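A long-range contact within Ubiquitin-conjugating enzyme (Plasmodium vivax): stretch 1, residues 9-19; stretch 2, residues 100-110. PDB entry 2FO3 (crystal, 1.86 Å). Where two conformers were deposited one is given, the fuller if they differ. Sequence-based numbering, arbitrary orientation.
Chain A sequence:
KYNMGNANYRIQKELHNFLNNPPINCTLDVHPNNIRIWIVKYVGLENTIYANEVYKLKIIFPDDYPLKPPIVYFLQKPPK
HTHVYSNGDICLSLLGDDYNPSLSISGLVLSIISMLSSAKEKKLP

Stretch 1 (9-19) YRIQKELHNFL
Stretch 2, residues 100-110: NPSLSISGLVL

The N-terminus of a helix leaves backbone NH groups without partners, and a carboxylate from a distant helix can supply one. The ubiquitin-conjugating enzyme of Plasmodium vivax gives a compact example, in which residues 9-19 and 100-110 bury 409 Å² between them. Helix 10-19 and helix 105-110 both continue later in the chain; their axes approach to 9.4 Å, with 55° between their N-to-C directions. The register is set by two CA pairs: Glu14 CA lies 6.3 Å from Ile105 CA, and Phe18 CA lies 5.2 Å from Ser106 CA.

Before the second helix, Asn100 to Leu103 form a type I turn, with Pro101 at phi/psi -66/-8° and Ser102 at -86/-9°. Leu103 (-50/129°) and Ser104 (-81/151°) are extended, and helical angles begin at Ile105 (-66/-42°). Ser104, chi1 p, is the N-cap: its OG accepts from Gly107 N at 2.9 Å.

Glu14, buried and with CB directed toward the other stretch, adopts chi1 m and chi2 m. Its OE1 accepts from Ile105 N at 2.7 Å and a nearly straight 162°, so the carboxylate satisfies the first NH of the helix while Ser104 satisfies a later one. The other oxygen, OE2, is held within its own helix by a salt bridge from Arg10 NE at 2.8 Å. Water extends both ends of this carboxylate: one molecule lies 2.7 Å from Glu14 OE1 and accepts from Ser106 N at 3.0 Å, while another donates to Glu14 OE2 and to Ser102 O, each at 2.8 Å.

Arg10, one helical turn earlier, takes chi1 t, chi2 p and chi3 t, with chi4 at -83°. Its guanidinium meets the turn edge-on: NH1 and NH2 donate to Pro101 O at 2.9 and 2.7 Å, a fork on a single carbonyl. Arg10 NH2 also lies 3.0 Å from Leu103 O. Thus one side chain both bonds to Glu14 and holds the carbonyl of Pro101 in the turn before the helix.

Phe18, one turn after Glu14, covers the largest area. Its CB points sideways, but chi1 t (-158°) and chi2 of 103° bring the ring end nearer the second helix. There Phe18 CD1 lies 4.2 Å from Ile105 CG2 and 3.7 Å from Ser106 N, and Phe18 CE1 lies 4.0 Å from Val109 CG2, which sits at the ring edge. Ile105 is m, m and Val109 is t. Spacing of four residues thus places Arg10, Glu14 and Phe18 along one helix, passing from turn to helix start to apolar packing.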

# COMPACT_ATOMS: atom_id res chain seq x y z
N TYR A 9 16.78 3.77 -7.03
CA TYR A 9 17.39 2.39 -7.23
C TYR A 9 16.61 1.30 -6.50
O TYR A 9 16.25 0.24 -7.07
CB TYR A 9 18.86 2.39 -6.78
N ARG A 10 16.36 1.53 -5.21
CA ARG A 10 15.52 0.63 -4.43
C ARG A 10 14.05 0.65 -4.97
O ARG A 10 13.38 -0.38 -4.97
CB ARG A 10 15.60 0.98 -2.94
CG ARG A 10 14.64 0.21 -2.08
CD ARG A 10 14.94 -1.29 -2.01
NE ARG A 10 13.99 -1.86 -1.07
CZ ARG A 10 14.15 -1.84 0.25
NH1 ARG A 10 15.26 -1.37 0.81
NH2 ARG A 10 13.21 -2.35 1.01
N ILE A 11 13.59 1.81 -5.44
CA ILE A 11 12.23 1.93 -6.00
C ILE A 11 12.07 0.98 -7.22
O ILE A 11 11.07 0.24 -7.33
CB ILE A 11 11.81 3.44 -6.32
CG1 ILE A 11 11.66 4.24 -5.00
CG2 ILE A 11 10.53 3.49 -7.15
CD1 ILE A 11 11.44 5.79 -5.21
N GLN A 12 13.07 0.98 -8.11
CA GLN A 12 13.05 0.07 -9.28
C GLN A 12 13.01 -1.42 -8.86
O GLN A 12 12.27 -2.23 -9.45
CB GLN A 12 14.25 0.34 -10.20
CG GLN A 12 14.21 -0.46 -11.50
CD GLN A 12 13.12 -0.02 -12.48
OE1 GLN A 12 12.45 1.01 -12.28
NE2 GLN A 12 12.96 -0.81 -13.56
N LYS A 13 13.79 -1.78 -7.84
CA LYS A 13 13.80 -3.14 -7.29
C LYS A 13 12.41 -3.52 -6.76
O LYS A 13 11.87 -4.60 -7.03
CB LYS A 13 14.84 -3.23 -6.17
CG LYS A 13 16.28 -3.10 -6.67
CD LYS A 13 17.30 -3.03 -5.51
CE LYS A 13 18.72 -3.08 -6.04
NZ LYS A 13 19.01 -1.85 -6.82
N GLU A 14 11.81 -2.61 -5.98
CA GLU A 14 10.44 -2.82 -5.48
C GLU A 14 9.40 -2.94 -6.62
O GLU A 14 8.44 -3.75 -6.54
CB GLU A 14 10.06 -1.68 -4.51
CG GLU A 14 10.88 -1.67 -3.21
CD GLU A 14 10.67 -2.90 -2.35
OE1 GLU A 14 9.59 -3.52 -2.40
OE2 GLU A 14 11.61 -3.25 -1.60
N LEU A 15 9.58 -2.13 -7.67
CA LEU A 15 8.67 -2.14 -8.83
C LEU A 15 8.69 -3.52 -9.50
O LEU A 15 7.65 -4.11 -9.72
CB LEU A 15 9.05 -1.07 -9.83
CG LEU A 15 8.24 -1.01 -11.15
CD1 LEU A 15 6.72 -0.91 -10.95
CD2 LEU A 15 8.78 0.16 -11.96
N HIS A 16 9.90 -4.03 -9.80
CA HIS A 16 10.06 -5.42 -10.27
C HIS A 16 9.37 -6.39 -9.34
O HIS A 16 8.63 -7.26 -9.77
CB HIS A 16 11.55 -5.78 -10.40
CG HIS A 16 11.79 -7.26 -10.57
ND1 HIS A 16 11.33 -7.97 -11.66
CD2 HIS A 16 12.45 -8.15 -9.79
CE1 HIS A 16 11.70 -9.24 -11.55
NE2 HIS A 16 12.37 -9.38 -10.42
N ASN A 17 9.63 -6.26 -8.04
CA ASN A 17 9.05 -7.21 -7.09
C ASN A 17 7.55 -7.21 -7.08
O ASN A 17 6.92 -8.29 -7.06
CB ASN A 17 9.58 -6.97 -5.67
CG ASN A 17 8.97 -7.92 -4.68
OD1 ASN A 17 8.14 -7.53 -3.85
ND2 ASN A 17 9.31 -9.18 -4.80
N PHE A 18 6.96 -6.01 -7.10
CA PHE A 18 5.53 -5.84 -7.09
C PHE A 18 4.90 -6.37 -8.39
O PHE A 18 3.90 -7.06 -8.35
CB PHE A 18 5.16 -4.37 -6.91
CG PHE A 18 3.79 -4.17 -6.36
CD1 PHE A 18 3.60 -3.84 -5.02
CD2 PHE A 18 2.67 -4.30 -7.18
CE1 PHE A 18 2.32 -3.63 -4.51
CE2 PHE A 18 1.36 -4.12 -6.68
CZ PHE A 18 1.18 -3.77 -5.36
N LEU A 19 5.51 -6.05 -9.53
CA LEU A 19 4.93 -6.50 -10.83
C LEU A 19 5.04 -7.99 -10.97
O LEU A 19 4.15 -8.63 -11.49
CB LEU A 19 5.64 -5.83 -12.00
CG LEU A 19 5.40 -4.33 -12.08
CD1 LEU A 19 6.26 -3.73 -13.21
CD2 LEU A 19 3.89 -3.97 -12.25
N ASN A 100 10.87 -1.77 9.06
CA ASN A 100 12.18 -2.30 8.82
C ASN A 100 12.49 -1.89 7.38
O ASN A 100 11.65 -2.11 6.51
CB ASN A 100 12.12 -3.82 9.00
CG ASN A 100 13.44 -4.49 8.80
OD1 ASN A 100 14.13 -4.23 7.83
ND2 ASN A 100 13.80 -5.39 9.73
N PRO A 101 13.69 -1.29 7.12
CA PRO A 101 13.94 -0.79 5.76
C PRO A 101 14.03 -1.91 4.71
O PRO A 101 14.08 -1.61 3.50
CB PRO A 101 15.29 -0.06 5.88
CG PRO A 101 15.94 -0.61 7.14
CD PRO A 101 14.86 -1.12 8.02
N SER A 102 14.02 -3.18 5.14
CA SER A 102 14.00 -4.32 4.19
C SER A 102 12.61 -4.75 3.74
O SER A 102 12.48 -5.55 2.81
CB SER A 102 14.77 -5.54 4.75
OG SER A 102 16.13 -5.20 4.77
N LEU A 103 11.58 -4.18 4.38
CA LEU A 103 10.19 -4.39 3.99
C LEU A 103 10.03 -4.15 2.48
O LEU A 103 10.50 -3.13 1.95
CB LEU A 103 9.27 -3.43 4.78
CG LEU A 103 7.77 -3.28 4.48
CD1 LEU A 103 7.02 -4.59 4.66
CD2 LEU A 103 7.13 -2.16 5.35
N SER A 104 9.41 -5.11 1.79
CA SER A 104 9.00 -4.90 0.41
C SER A 104 7.68 -4.14 0.36
O SER A 104 6.84 -4.27 1.27
CB SER A 104 8.82 -6.25 -0.31
OG SER A 104 7.67 -6.94 0.12
N ILE A 105 7.46 -3.36 -0.70
CA ILE A 105 6.18 -2.67 -0.84
C ILE A 105 5.04 -3.68 -1.04
O ILE A 105 3.94 -3.52 -0.50
CB ILE A 105 6.21 -1.64 -1.99
CG1 ILE A 105 7.38 -0.64 -1.80
CG2 ILE A 105 4.83 -0.96 -2.19
CD1 ILE A 105 7.37 0.17 -0.44
N SER A 106 5.28 -4.70 -1.85
CA SER A 106 4.33 -5.79 -1.98
C SER A 106 3.86 -6.35 -0.59
O SER A 106 2.67 -6.51 -0.35
CB SER A 106 4.91 -6.92 -2.85
OG SER A 106 3.89 -7.82 -3.15
N GLY A 107 4.82 -6.65 0.30
CA GLY A 107 4.52 -7.17 1.65
C GLY A 107 3.78 -6.14 2.52
O GLY A 107 2.92 -6.52 3.33
N LEU A 108 4.13 -4.87 2.36
CA LEU A 108 3.44 -3.81 3.08
C LEU A 108 1.96 -3.79 2.71
O LEU A 108 1.10 -3.78 3.58
CB LEU A 108 4.11 -2.46 2.79
CG LEU A 108 3.41 -1.23 3.33
CD1 LEU A 108 3.42 -1.27 4.85
CD2 LEU A 108 4.09 0.02 2.78
N VAL A 109 1.67 -3.80 1.40
CA VAL A 109 0.31 -3.84 0.89
C VAL A 109 -0.40 -5.13 1.33
O VAL A 109 -1.56 -5.10 1.75
CB VAL A 109 0.30 -3.66 -0.68
CG1 VAL A 109 -1.12 -3.91 -1.24
CG2 VAL A 109 0.85 -2.22 -1.05
N LEU A 110 0.29 -6.27 1.27
CA LEU A 110 -0.35 -7.51 1.74
C LEU A 110 -0.72 -7.44 3.25
O LEU A 110 -1.77 -7.94 3.66
CB LEU A 110 0.52 -8.73 1.42
CG LEU A 110 -0.12 -10.10 1.44
CD1 LEU A 110 -1.26 -10.26 0.40
CD2 LEU A 110 0.97 -11.12 1.21
O HOH W 1 7.55 -4.70 -3.78
O HOH W 2 12.43 -5.43 0.04
O HOH W 3 7.18 -9.34 -1.07